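Local coordinates for protein germination-specific N-acetylmuramoyl-L-alanine amidase, Autolysin (Clostridioides difficile, PDB 7RAG) that probably hydrolyses the amide bond between N-acetylmuramic acid and L-alanine in peptidoglycan as a zinc-dependent amidase, and is captured here bound to the lipoprotein GerS, at residues 142-145 with 151-154; 182-187 with 191-196; 62-67 with 94-99. One frame throughout, in Å; residues are numbered along the deposited sequence.

The three contacts lie at the periphery of one zinc amidase fold built on a mixed sheet flanked by helices. Along the chain interaction 3 comes first, pairing strand 62-65, outermost within this chain, with helix 82-99; interaction 1 follows, where helix 130-147 leads by a loop to strand 156-158 at the opposite border within the chain; interaction 2 closes the series between helices 182-188 and 191-211. Interactions 1 and 2 are neighbours, their centres about 16 Å apart, and helix 191-211 packs against helix 130-147. Interaction 3 lies across the chain's centre from both, about 27 Å from each, centre to centre. Residues of GerS reach segments of all three.

Interaction 1: residues 142-145 with 151-154; sequences ELKR and NNRE
The carbonyl oxygen of N151 points into the flank of the extended K144 side chain, meeting its methylene groups rather than its amine. CG comes nearest, 3.1 Å from N151 O, and CD follows at 3.4 Å. The first torsion places CG anti to the backbone N (chi1 -172°), and beyond it the chain stays extended, so the lysine runs outward from the helix past the carbonyl and on toward N152. There the two side chains meet at a slant: K144 CE is 3.8 Å from N152 OD1, and K144 NZ is 4.1 Å from the same oxygen, a distance at which any attraction between the ammonium and the amide oxygen is probably modest. This is the turn by which helix 130-147 passes into the short strand 156-158, outermost within this chain, and it contains an Asx turn: N151 OD1 accepts from R153 N at 3.1 Å, the donor standing above the carbonyl plane of the amide. The other end of that amide is also held, because N151 ND2 donates to A121 O and ties the loop to the chain just before strand 122-126. On the helix, R145, salt-bridged to E142, also bridges D85 of the lipoprotein chain.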
ATOM      1  N   GLU B 142      -2.989   0.982  20.137  1.00 61.74           N
ATOM      2  CA  GLU B 142      -1.840   0.145  19.782  1.00 60.67           C
ATOM      3  C   GLU B 142      -1.462  -0.819  20.904  1.00 61.84           C
ATOM      4  O   GLU B 142      -1.036  -1.944  20.635  1.00 64.26           O
ATOM      5  CB  GLU B 142      -0.641   0.997  19.403  1.00 55.58           C
ATOM      6  CG  GLU B 142      -0.888   1.834  18.196  1.00 58.95           C
ATOM      7  CD  GLU B 142      -1.493   1.046  17.069  1.00 66.38           C
ATOM      8  OE1 GLU B 142      -0.853   0.075  16.621  1.00 66.22           O
ATOM      9  OE2 GLU B 142      -2.620   1.392  16.638  1.00 78.21           O
ATOM     10  N   LEU B 143      -1.590  -0.403  22.162  1.00 63.44           N
ATOM     11  CA  LEU B 143      -1.290  -1.319  23.255  1.00 61.70           C
ATOM     12  C   LEU B 143      -2.221  -2.517  23.202  1.00 69.89           C
ATOM     13  O   LEU B 143      -1.781  -3.665  23.356  1.00 73.79           O
ATOM     14  CB  LEU B 143      -1.396  -0.602  24.600  1.00 55.88           C
ATOM     15  CG  LEU B 143      -0.341   0.454  24.944  1.00 55.71           C
ATOM     16  CD1 LEU B 143      -0.706   1.197  26.227  1.00 55.62           C
ATOM     17  CD2 LEU B 143       1.022  -0.168  25.095  1.00 54.63           C
ATOM     18  N   LYS B 144      -3.506  -2.269  22.924  1.00 69.04           N
ATOM     19  CA  LYS B 144      -4.458  -3.359  22.724  1.00 69.35           C
ATOM     20  C   LYS B 144      -4.062  -4.239  21.542  1.00 69.19           C
ATOM     21  O   LYS B 144      -3.946  -5.459  21.681  1.00 70.94           O
ATOM     22  CB  LYS B 144      -5.864  -2.796  22.510  1.00 69.18           C
ATOM     23  CG  LYS B 144      -6.961  -3.850  22.476  1.00 73.58           C
ATOM     24  CD  LYS B 144      -8.281  -3.296  21.936  1.00 76.91           C
ATOM     25  CE  LYS B 144      -9.301  -4.416  21.689  1.00 85.85           C
ATOM     26  NZ  LYS B 144     -10.445  -4.044  20.774  1.00 87.48           N
ATOM     27  N   ARG B 145      -3.852  -3.639  20.366  1.00 67.42           N
ATOM     28  CA  ARG B 145      -3.697  -4.452  19.158  1.00 64.57           C
ATOM     29  C   ARG B 145      -2.403  -5.243  19.179  1.00 71.95           C
ATOM     30  O   ARG B 145      -2.377  -6.403  18.762  1.00 78.04           O
ATOM     31  CB  ARG B 145      -3.742  -3.585  17.901  1.00 67.80           C
ATOM     32  CG  ARG B 145      -3.507  -4.363  16.611  1.00 64.06           C
ATOM     33  CD  ARG B 145      -3.339  -3.435  15.399  1.00 64.55           C
ATOM     34  NE  ARG B 145      -2.200  -2.525  15.534  1.00 67.37           N
ATOM     35  CZ  ARG B 145      -0.952  -2.818  15.162  1.00 68.01           C
ATOM     36  NH1 ARG B 145      -0.671  -3.991  14.625  1.00 68.23           N
ATOM     37  NH2 ARG B 145       0.026  -1.943  15.318  1.00 65.03           N
ATOM     38  N   ASN B 151      -7.240  -6.805  26.207  1.00 82.23           N
ATOM     39  CA  ASN B 151      -7.353  -5.591  27.008  1.00 80.52           C
ATOM     40  C   ASN B 151      -8.391  -4.639  26.408  1.00 81.04           C
ATOM     41  O   ASN B 151      -8.257  -4.202  25.258  1.00 82.85           O
ATOM     42  CB  ASN B 151      -5.985  -4.923  27.109  1.00 79.29           C
ATOM     43  CG  ASN B 151      -5.951  -3.819  28.131  1.00 72.97           C
ATOM     44  OD1 ASN B 151      -6.896  -3.644  28.889  1.00 76.13           O
ATOM     45  ND2 ASN B 151      -4.857  -3.069  28.163  1.00 72.10           N
ATOM     46  N   ASN B 152      -9.425  -4.313  27.186  1.00 75.86           N
ATOM     47  CA  ASN B 152     -10.462  -3.383  26.755  1.00 78.07           C
ATOM     48  C   ASN B 152     -10.458  -2.097  27.571  1.00 76.55           C
ATOM     49  O   ASN B 152     -11.445  -1.356  27.558  1.00 80.46           O
ATOM     50  CB  ASN B 152     -11.843  -4.043  26.817  1.00 79.88           C
ATOM     51  CG  ASN B 152     -12.046  -5.085  25.718  1.00 88.32           C
ATOM     52  OD1 ASN B 152     -11.676  -4.866  24.562  1.00 89.95           O
ATOM     53  ND2 ASN B 152     -12.628  -6.227  26.079  1.00 85.52           N
ATOM     54  N   ARG B 153      -9.368  -1.811  28.274  1.00 76.33           N
ATOM     55  CA  ARG B 153      -9.286  -0.570  29.026  1.00 76.26           C
ATOM     56  C   ARG B 153      -9.421   0.635  28.099  1.00 77.46           C
ATOM     57  O   ARG B 153      -8.970   0.621  26.949  1.00 78.78           O
ATOM     58  CB  ARG B 153      -7.964  -0.494  29.782  1.00 70.31           C
ATOM     59  CG  ARG B 153      -7.832  -1.473  30.923  1.00 69.78           C
ATOM     60  CD  ARG B 153      -6.421  -1.403  31.484  1.00 75.52           C
ATOM     61  NE  ARG B 153      -6.236  -2.234  32.665  1.00 76.33           N
ATOM     62  CZ  ARG B 153      -6.619  -1.881  33.884  1.00 77.14           C
ATOM     63  NH1 ARG B 153      -7.217  -0.720  34.076  1.00 70.90           N
ATOM     64  NH2 ARG B 153      -6.414  -2.696  34.904  1.00 86.69           N
ATOM     65  N   GLU B 154     -10.059   1.682  28.610  1.00 70.63           N
ATOM     66  CA  GLU B 154     -10.195   2.950  27.912  1.00 71.86           C
ATOM     67  C   GLU B 154      -9.280   3.980  28.560  1.00 77.65           C
ATOM     68  O   GLU B 154      -8.928   3.856  29.741  1.00 74.39           O
ATOM     69  CB  GLU B 154     -11.646   3.437  27.936  1.00 74.10           C
ATOM     70  CG  GLU B 154     -12.603   2.599  27.088  1.00 77.95           C
ATOM     71  CD  GLU B 154     -12.488   2.906  25.595  1.00 82.50           C
ATOM     72  OE1 GLU B 154     -11.652   3.764  25.232  1.00 90.33           O
ATOM     73  OE2 GLU B 154     -13.226   2.296  24.782  1.00 82.86           O
TER

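Interaction 2: residues 182-187 with 191-196; sequences EKECKL and ETYQEK
L187 sits over one face of the Y193 ring, with its CB almost exactly above the centre. The distance from L187 CB to the centroid of the Y193 ring is 3.9 Å and the approach is only 10° off the ring normal, a CH-pi contact. Farther out along the same leucine, CD1 reaches the hydroxyl-bearing end of the ring, 3.8 Å from Y193 CE1, while CD2 stands 4.2 Å from Y193 CD1. The backbone of L187 joins in as well, for L187 O lies 3.2 Å from Y193 CB and passes close to the ring atoms CG and CD2. Y193 presents its ring to the leucine because CG is anti to the backbone N (chi1 -165°). Beyond this apolar pair the contact thins: E184 OE2 is 4.3 Å from Y193 OH, and the other carboxylate oxygen of E184 accepts from the backbone N of both F178 and G120, which fixes the glutamate against the end of strand 171-178. V147 of helix 130-147 also touches Y193. At the start of the second helix D190 OD2 accepts from Y193 N, and Q194 NE2 donates to L188 O, joining helix 191-211 back to the end of helix 182-188. The whole is a tight corner between two consecutive helices, in which short helix 182-188 leads from strand 171-178 into the long C-terminal helix of the amidase fold.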
ATOM      1  N   GLU B 182       0.754 -11.722  38.933  1.00 85.18           N
ATOM      2  CA  GLU B 182       1.942 -12.573  38.809  1.00 84.08           C
ATOM      3  C   GLU B 182       2.300 -12.852  37.352  1.00 86.60           C
ATOM      4  O   GLU B 182       3.472 -12.752  36.957  1.00 86.76           O
ATOM      5  CB  GLU B 182       1.729 -13.891  39.558  1.00 85.32           C
ATOM      6  N   LYS B 183       1.308 -13.219  36.533  1.00 84.08           N
ATOM      7  CA  LYS B 183       1.590 -13.471  35.121  1.00 84.61           C
ATOM      8  C   LYS B 183       2.110 -12.207  34.437  1.00 87.31           C
ATOM      9  O   LYS B 183       3.125 -12.236  33.724  1.00 86.35           O
ATOM     10  CB  LYS B 183       0.337 -13.998  34.421  1.00 79.74           C
ATOM     11  N   GLU B 184       1.446 -11.075  34.673  1.00 86.05           N
ATOM     12  CA  GLU B 184       1.904  -9.838  34.054  1.00 85.48           C
ATOM     13  C   GLU B 184       3.269  -9.418  34.580  1.00 81.29           C
ATOM     14  O   GLU B 184       4.090  -8.912  33.817  1.00 82.05           O
ATOM     15  CB  GLU B 184       0.884  -8.713  34.255  1.00 88.59           C
ATOM     16  CG  GLU B 184      -0.125  -8.580  33.118  1.00 88.83           C
ATOM     17  CD  GLU B 184      -0.505  -7.133  32.825  1.00 89.18           C
ATOM     18  OE1 GLU B 184      -0.618  -6.321  33.779  1.00 85.88           O
ATOM     19  OE2 GLU B 184      -0.689  -6.808  31.630  1.00 85.94           O
ATOM     20  N   CYS B 185       3.533  -9.596  35.875  1.00 83.25           N
ATOM     21  CA  CYS B 185       4.848  -9.233  36.397  1.00 84.11           C
ATOM     22  C   CYS B 185       5.944 -10.026  35.692  1.00 87.82           C
ATOM     23  O   CYS B 185       6.937  -9.453  35.203  1.00 84.30           O
ATOM     24  CB  CYS B 185       4.898  -9.465  37.907  1.00 86.12           C
ATOM     25  SG  CYS B 185       6.510  -9.123  38.678  1.00 92.89           S
ATOM     26  N   LYS B 186       5.751 -11.350  35.591  1.00 86.35           N
ATOM     27  CA  LYS B 186       6.707 -12.183  34.866  1.00 87.14           C
ATOM     28  C   LYS B 186       6.898 -11.682  33.435  1.00 85.41           C
ATOM     29  O   LYS B 186       8.027 -11.628  32.935  1.00 87.62           O
ATOM     30  CB  LYS B 186       6.250 -13.644  34.879  1.00 82.27           C
ATOM     31  N   LEU B 187       5.809 -11.290  32.767  1.00 77.93           N
ATOM     32  CA  LEU B 187       5.942 -10.763  31.412  1.00 78.07           C
ATOM     33  C   LEU B 187       6.757  -9.470  31.392  1.00 84.01           C
ATOM     34  O   LEU B 187       7.602  -9.265  30.508  1.00 78.59           O
ATOM     35  CB  LEU B 187       4.561 -10.519  30.806  1.00 81.75           C
ATOM     36  CG  LEU B 187       3.779 -11.722  30.305  1.00 83.09           C
ATOM     37  CD1 LEU B 187       2.454 -11.250  29.742  1.00 70.97           C
ATOM     38  CD2 LEU B 187       4.599 -12.464  29.253  1.00 79.71           C
ATOM     39  N   GLU B 191      12.683  -8.939  28.491  1.00 73.35           N
ATOM     40  CA  GLU B 191      13.178  -7.937  27.551  1.00 70.59           C
ATOM     41  C   GLU B 191      12.376  -7.923  26.255  1.00 69.59           C
ATOM     42  O   GLU B 191      12.177  -6.854  25.659  1.00 69.35           O
ATOM     43  CB  GLU B 191      14.664  -8.176  27.261  1.00 67.67           C
ATOM     44  CG  GLU B 191      15.287  -7.144  26.328  1.00 71.12           C
ATOM     45  CD  GLU B 191      16.796  -7.014  26.490  1.00 74.39           C
ATOM     46  OE1 GLU B 191      17.397  -7.906  27.135  1.00 80.15           O
ATOM     47  OE2 GLU B 191      17.381  -6.023  25.972  1.00 69.68           O
ATOM     48  N   THR B 192      11.878  -9.082  25.816  1.00 67.17           N
ATOM     49  CA  THR B 192      11.117  -9.113  24.571  1.00 69.89           C
ATOM     50  C   THR B 192       9.735  -8.506  24.754  1.00 68.83           C
ATOM     51  O   THR B 192       9.227  -7.805  23.866  1.00 69.53           O
ATOM     52  CB  THR B 192      11.012 -10.538  24.056  1.00 69.30           C
ATOM     53  OG1 THR B 192      12.301 -11.154  24.142  1.00 79.21           O
ATOM     54  CG2 THR B 192      10.565 -10.523  22.611  1.00 73.10           C
ATOM     55  N   TYR B 193       9.110  -8.756  25.899  1.00 68.86           N
ATOM     56  CA  TYR B 193       7.830  -8.117  26.165  1.00 68.39           C
ATOM     57  C   TYR B 193       8.005  -6.613  26.284  1.00 64.85           C
ATOM     58  O   TYR B 193       7.177  -5.841  25.784  1.00 69.20           O
ATOM     59  CB  TYR B 193       7.212  -8.706  27.429  1.00 74.36           C
ATOM     60  CG  TYR B 193       5.742  -8.392  27.618  1.00 71.44           C
ATOM     61  CD1 TYR B 193       4.778  -9.030  26.860  1.00 72.58           C
ATOM     62  CD2 TYR B 193       5.322  -7.476  28.579  1.00 70.81           C
ATOM     63  CE1 TYR B 193       3.441  -8.758  27.038  1.00 72.26           C
ATOM     64  CE2 TYR B 193       3.982  -7.195  28.759  1.00 70.39           C
ATOM     65  CZ  TYR B 193       3.052  -7.837  27.982  1.00 71.76           C
ATOM     66  OH  TYR B 193       1.715  -7.575  28.155  1.00 82.06           O
ATOM     67  N   GLN B 194       9.086  -6.178  26.932  1.00 63.74           N
ATOM     68  CA  GLN B 194       9.356  -4.750  27.021  1.00 62.91           C
ATOM     69  C   GLN B 194       9.496  -4.132  25.639  1.00 60.56           C
ATOM     70  O   GLN B 194       8.988  -3.029  25.392  1.00 59.28           O
ATOM     71  CB  GLN B 194      10.610  -4.510  27.850  1.00 63.60           C
ATOM     72  CG  GLN B 194      10.513  -5.061  29.265  1.00 67.04           C
ATOM     73  CD  GLN B 194      11.834  -4.959  29.999  1.00 70.32           C
ATOM     74  OE1 GLN B 194      12.862  -4.673  29.390  1.00 69.36           O
ATOM     75  NE2 GLN B 194      11.812  -5.180  31.312  1.00 71.39           N
ATOM     76  N   GLU B 195      10.162  -4.834  24.719  1.00 59.75           N
ATOM     77  CA  GLU B 195      10.296  -4.303  23.363  1.00 60.35           C
ATOM     78  C   GLU B 195       8.950  -4.233  22.653  1.00 60.99           C
ATOM     79  O   GLU B 195       8.687  -3.286  21.903  1.00 55.85           O
ATOM     80  CB  GLU B 195      11.288  -5.135  22.560  1.00 56.67           C
ATOM     81  CG  GLU B 195      12.696  -5.026  23.073  1.00 62.61           C
ATOM     82  CD  GLU B 195      13.678  -5.915  22.323  1.00 67.87           C
ATOM     83  OE1 GLU B 195      13.253  -6.666  21.413  1.00 72.99           O
ATOM     84  OE2 GLU B 195      14.887  -5.852  22.637  1.00 68.46           O
ATOM     85  N   LYS B 196       8.092  -5.231  22.871  1.00 59.91           N
ATOM     86  CA  LYS B 196       6.749  -5.198  22.293  1.00 54.59           C
ATOM     87  C   LYS B 196       5.981  -3.956  22.751  1.00 58.71           C
ATOM     88  O   LYS B 196       5.336  -3.268  21.943  1.00 55.72           O
ATOM     89  CB  LYS B 196       6.016  -6.476  22.692  1.00 62.02           C
ATOM     90  CG  LYS B 196       4.880  -6.910  21.793  1.00 71.58           C
ATOM     91  CD  LYS B 196       4.717  -8.444  21.857  1.00 76.42           C
ATOM     92  CE  LYS B 196       3.624  -8.952  20.902  1.00 82.55           C
ATOM     93  NZ  LYS B 196       3.559 -10.446  20.846  1.00 87.33           N
TER

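Interaction 3: residues 62-67 with 94-99; sequences LVILTR and KEIISN
I96 projects from helix 82-99 toward strand 62-65 and meets I64 and T66. The strand is an outermost member, within this chain, of the mixed sheet at the heart of the Amidase_3 fold, and the helix packs against this border. The close part of the contact is methyl against methyl, with I64 CG2 lying 3.7 Å from I96 CG2. Both of these branches stand anti to their own backbone N, while each CG1 lies beside it (chi1 -58° in I64 and -68° in I96); the two isoleucines therefore meet through their short branches, the side chains crossing at a slant. The longer arm of I96 is directed at the residue that follows the strand. Here the fit is looser: I96 CD1 is 4.2 Å from T66 CA and 4.4 Å from T66 CG2. Although I64 and T66 are buried, I96 remains partly exposed, and L73 from a loop also touches it. On the outward side of the helix K94 turns away from the strand, its amine hydrogen-bonded to oxygens of the 162-167 region. The border strand is also met from outside the chain: L65 O accepts from N36 of one lipoprotein chain, and Y135 of a second lipoprotein chain packs on I64. T66 lies about 8 Å, side chain to side chain, from the zinc ligand H109. Its hydroxyl faces away from the isoleucines, OG1 being hydrogen-bonded to D22 OD1 of the neighbouring strand 18-23.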
ATOM      1  N   LEU B  62      13.991  13.317  17.839  1.00 43.93           N
ATOM      2  CA  LEU B  62      14.970  13.606  18.876  1.00 46.29           C
ATOM      3  C   LEU B  62      14.331  13.333  20.220  1.00 46.88           C
ATOM      4  O   LEU B  62      13.209  13.781  20.461  1.00 41.16           O
ATOM      5  CB  LEU B  62      15.428  15.057  18.809  1.00 45.78           C
ATOM      6  CG  LEU B  62      16.681  15.321  19.615  1.00 49.54           C
ATOM      7  CD1 LEU B  62      17.890  14.609  18.993  1.00 50.16           C
ATOM      8  CD2 LEU B  62      16.925  16.800  19.682  1.00 53.95           C
ATOM      9  N   VAL B  63      15.034  12.614  21.097  1.00 46.10           N
ATOM     10  CA  VAL B  63      14.483  12.264  22.404  1.00 44.14           C
ATOM     11  C   VAL B  63      15.199  13.064  23.486  1.00 46.38           C
ATOM     12  O   VAL B  63      16.433  13.165  23.486  1.00 48.18           O
ATOM     13  CB  VAL B  63      14.565  10.756  22.685  1.00 46.45           C
ATOM     14  CG1 VAL B  63      14.154  10.462  24.128  1.00 44.74           C
ATOM     15  CG2 VAL B  63      13.681   9.987  21.724  1.00 43.16           C
ATOM     16  N   ILE B  64      14.406  13.677  24.367  1.00 48.34           N
ATOM     17  CA  ILE B  64      14.839  14.259  25.631  1.00 48.30           C
ATOM     18  C   ILE B  64      14.454  13.273  26.726  1.00 49.49           C
ATOM     19  O   ILE B  64      13.268  12.952  26.889  1.00 48.53           O
ATOM     20  CB  ILE B  64      14.173  15.623  25.900  1.00 47.89           C
ATOM     21  CG1 ILE B  64      14.455  16.649  24.795  1.00 47.81           C
ATOM     22  CG2 ILE B  64      14.593  16.152  27.269  1.00 47.09           C
ATOM     23  CD1 ILE B  64      15.894  17.058  24.655  1.00 49.05           C
ATOM     24  N   LEU B  65      15.432  12.818  27.497  1.00 48.53           N
ATOM     25  CA  LEU B  65      15.172  11.909  28.601  1.00 50.31           C
ATOM     26  C   LEU B  65      15.183  12.685  29.909  1.00 48.72           C
ATOM     27  O   LEU B  65      15.983  13.606  30.082  1.00 53.02           O
ATOM     28  CB  LEU B  65      16.228  10.800  28.634  1.00 49.91           C
ATOM     29  CG  LEU B  65      16.249   9.830  27.448  1.00 52.43           C
ATOM     30  CD1 LEU B  65      17.540   8.980  27.453  1.00 51.48           C
ATOM     31  CD2 LEU B  65      14.988   8.954  27.460  1.00 45.20           C
ATOM     32  N   THR B  66      14.288  12.334  30.830  1.00 47.30           N
ATOM     33  CA  THR B  66      14.497  12.826  32.191  1.00 54.49           C
ATOM     34  C   THR B  66      15.594  12.031  32.888  1.00 53.56           C
ATOM     35  O   THR B  66      16.366  12.587  33.673  1.00 52.86           O
ATOM     36  CB  THR B  66      13.211  12.780  33.018  1.00 51.81           C
ATOM     37  OG1 THR B  66      12.685  11.448  33.007  1.00 52.39           O
ATOM     38  CG2 THR B  66      12.193  13.752  32.480  1.00 51.03           C
ATOM     39  N   ARG B  67      15.674  10.733  32.624  1.00 52.02           N
ATOM     40  CA  ARG B  67      16.735   9.926  33.192  1.00 56.87           C
ATOM     41  C   ARG B  67      17.167   8.882  32.180  1.00 57.00           C
ATOM     42  O   ARG B  67      16.354   8.320  31.445  1.00 53.73           O
ATOM     43  CB  ARG B  67      16.321   9.253  34.508  1.00 54.15           C
ATOM     44  CG  ARG B  67      15.090   8.397  34.387  1.00 57.23           C
ATOM     45  CD  ARG B  67      14.706   7.805  35.718  1.00 51.80           C
ATOM     46  NE  ARG B  67      15.263   6.474  35.847  1.00 61.33           N
ATOM     47  CZ  ARG B  67      14.572   5.350  35.991  1.00 56.85           C
ATOM     48  NH1 ARG B  67      13.248   5.353  36.066  1.00 53.72           N
ATOM     49  NH2 ARG B  67      15.244   4.214  36.088  1.00 64.64           N
ATOM     50  N   LYS B  94       9.860  18.531  35.867  1.00 59.37           N
ATOM     51  CA  LYS B  94       8.984  19.570  35.344  1.00 57.06           C
ATOM     52  C   LYS B  94       9.778  20.638  34.607  1.00 56.09           C
ATOM     53  O   LYS B  94       9.323  21.151  33.579  1.00 64.74           O
ATOM     54  CB  LYS B  94       8.166  20.204  36.466  1.00 57.00           C
ATOM     55  CG  LYS B  94       6.945  20.960  35.955  1.00 57.29           C
ATOM     56  CD  LYS B  94       5.937  19.968  35.381  1.00 59.78           C
ATOM     57  CE  LYS B  94       4.765  20.662  34.742  1.00 56.44           C
ATOM     58  NZ  LYS B  94       3.739  19.683  34.321  1.00 55.87           N
ATOM     59  N   GLU B  95      10.953  21.009  35.129  1.00 56.85           N
ATOM     60  CA  GLU B  95      11.741  22.049  34.464  1.00 62.76           C
ATOM     61  C   GLU B  95      12.283  21.547  33.129  1.00 62.67           C
ATOM     62  O   GLU B  95      12.388  22.315  32.160  1.00 57.63           O
ATOM     63  CB  GLU B  95      12.876  22.532  35.360  1.00 58.72           C
ATOM     64  N   ILE B  96      12.638  20.264  33.065  1.00 56.96           N
ATOM     65  CA  ILE B  96      13.050  19.690  31.790  1.00 56.20           C
ATOM     66  C   ILE B  96      11.920  19.804  30.778  1.00 59.61           C
ATOM     67  O   ILE B  96      12.149  20.135  29.612  1.00 58.05           O
ATOM     68  CB  ILE B  96      13.511  18.241  31.978  1.00 56.01           C
ATOM     69  CG1 ILE B  96      14.801  18.227  32.784  1.00 53.52           C
ATOM     70  CG2 ILE B  96      13.693  17.548  30.628  1.00 57.64           C
ATOM     71  CD1 ILE B  96      15.257  16.857  33.149  1.00 52.75           C
ATOM     72  N   ILE B  97      10.678  19.573  31.217  1.00 56.78           N
ATOM     73  CA  ILE B  97       9.538  19.750  30.316  1.00 56.79           C
ATOM     74  C   ILE B  97       9.405  21.210  29.912  1.00 60.50           C
ATOM     75  O   ILE B  97       9.205  21.533  28.736  1.00 63.32           O
ATOM     76  CB  ILE B  97       8.236  19.237  30.960  1.00 59.50           C
ATOM     77  CG1 ILE B  97       8.335  17.747  31.305  1.00 57.98           C
ATOM     78  CG2 ILE B  97       7.053  19.434  30.020  1.00 53.04           C
ATOM     79  CD1 ILE B  97       7.095  17.229  31.999  1.00 57.82           C
ATOM     80  N   SER B  98       9.507  22.116  30.885  1.00 63.31           N
ATOM     81  CA  SER B  98       9.258  23.527  30.605  1.00 62.89           C
ATOM     82  C   SER B  98      10.287  24.113  29.648  1.00 63.81           C
ATOM     83  O   SER B  98       9.937  24.892  28.760  1.00 67.01           O
ATOM     84  CB  SER B  98       9.251  24.325  31.899  1.00 67.47           C
ATOM     85  OG  SER B  98       8.085  24.031  32.632  1.00 80.28           O
ATOM     86  N   ASN B  99      11.557  23.771  29.821  1.00 60.08           N
ATOM     87  CA  ASN B  99      12.631  24.458  29.123  1.00 62.88           C
ATOM     88  C   ASN B  99      13.047  23.776  27.818  1.00 67.36           C
ATOM     89  O   ASN B  99      13.967  24.258  27.146  1.00 70.72           O
ATOM     90  CB  ASN B  99      13.831  24.601  30.063  1.00 66.06           C
ATOM     91  CG  ASN B  99      13.456  25.270  31.390  1.00 71.42           C
ATOM     92  OD1 ASN B  99      12.993  26.424  31.429  1.00 67.58           O
ATOM     93  ND2 ASN B  99      13.652  24.539  32.485  1.00 71.74           N
TER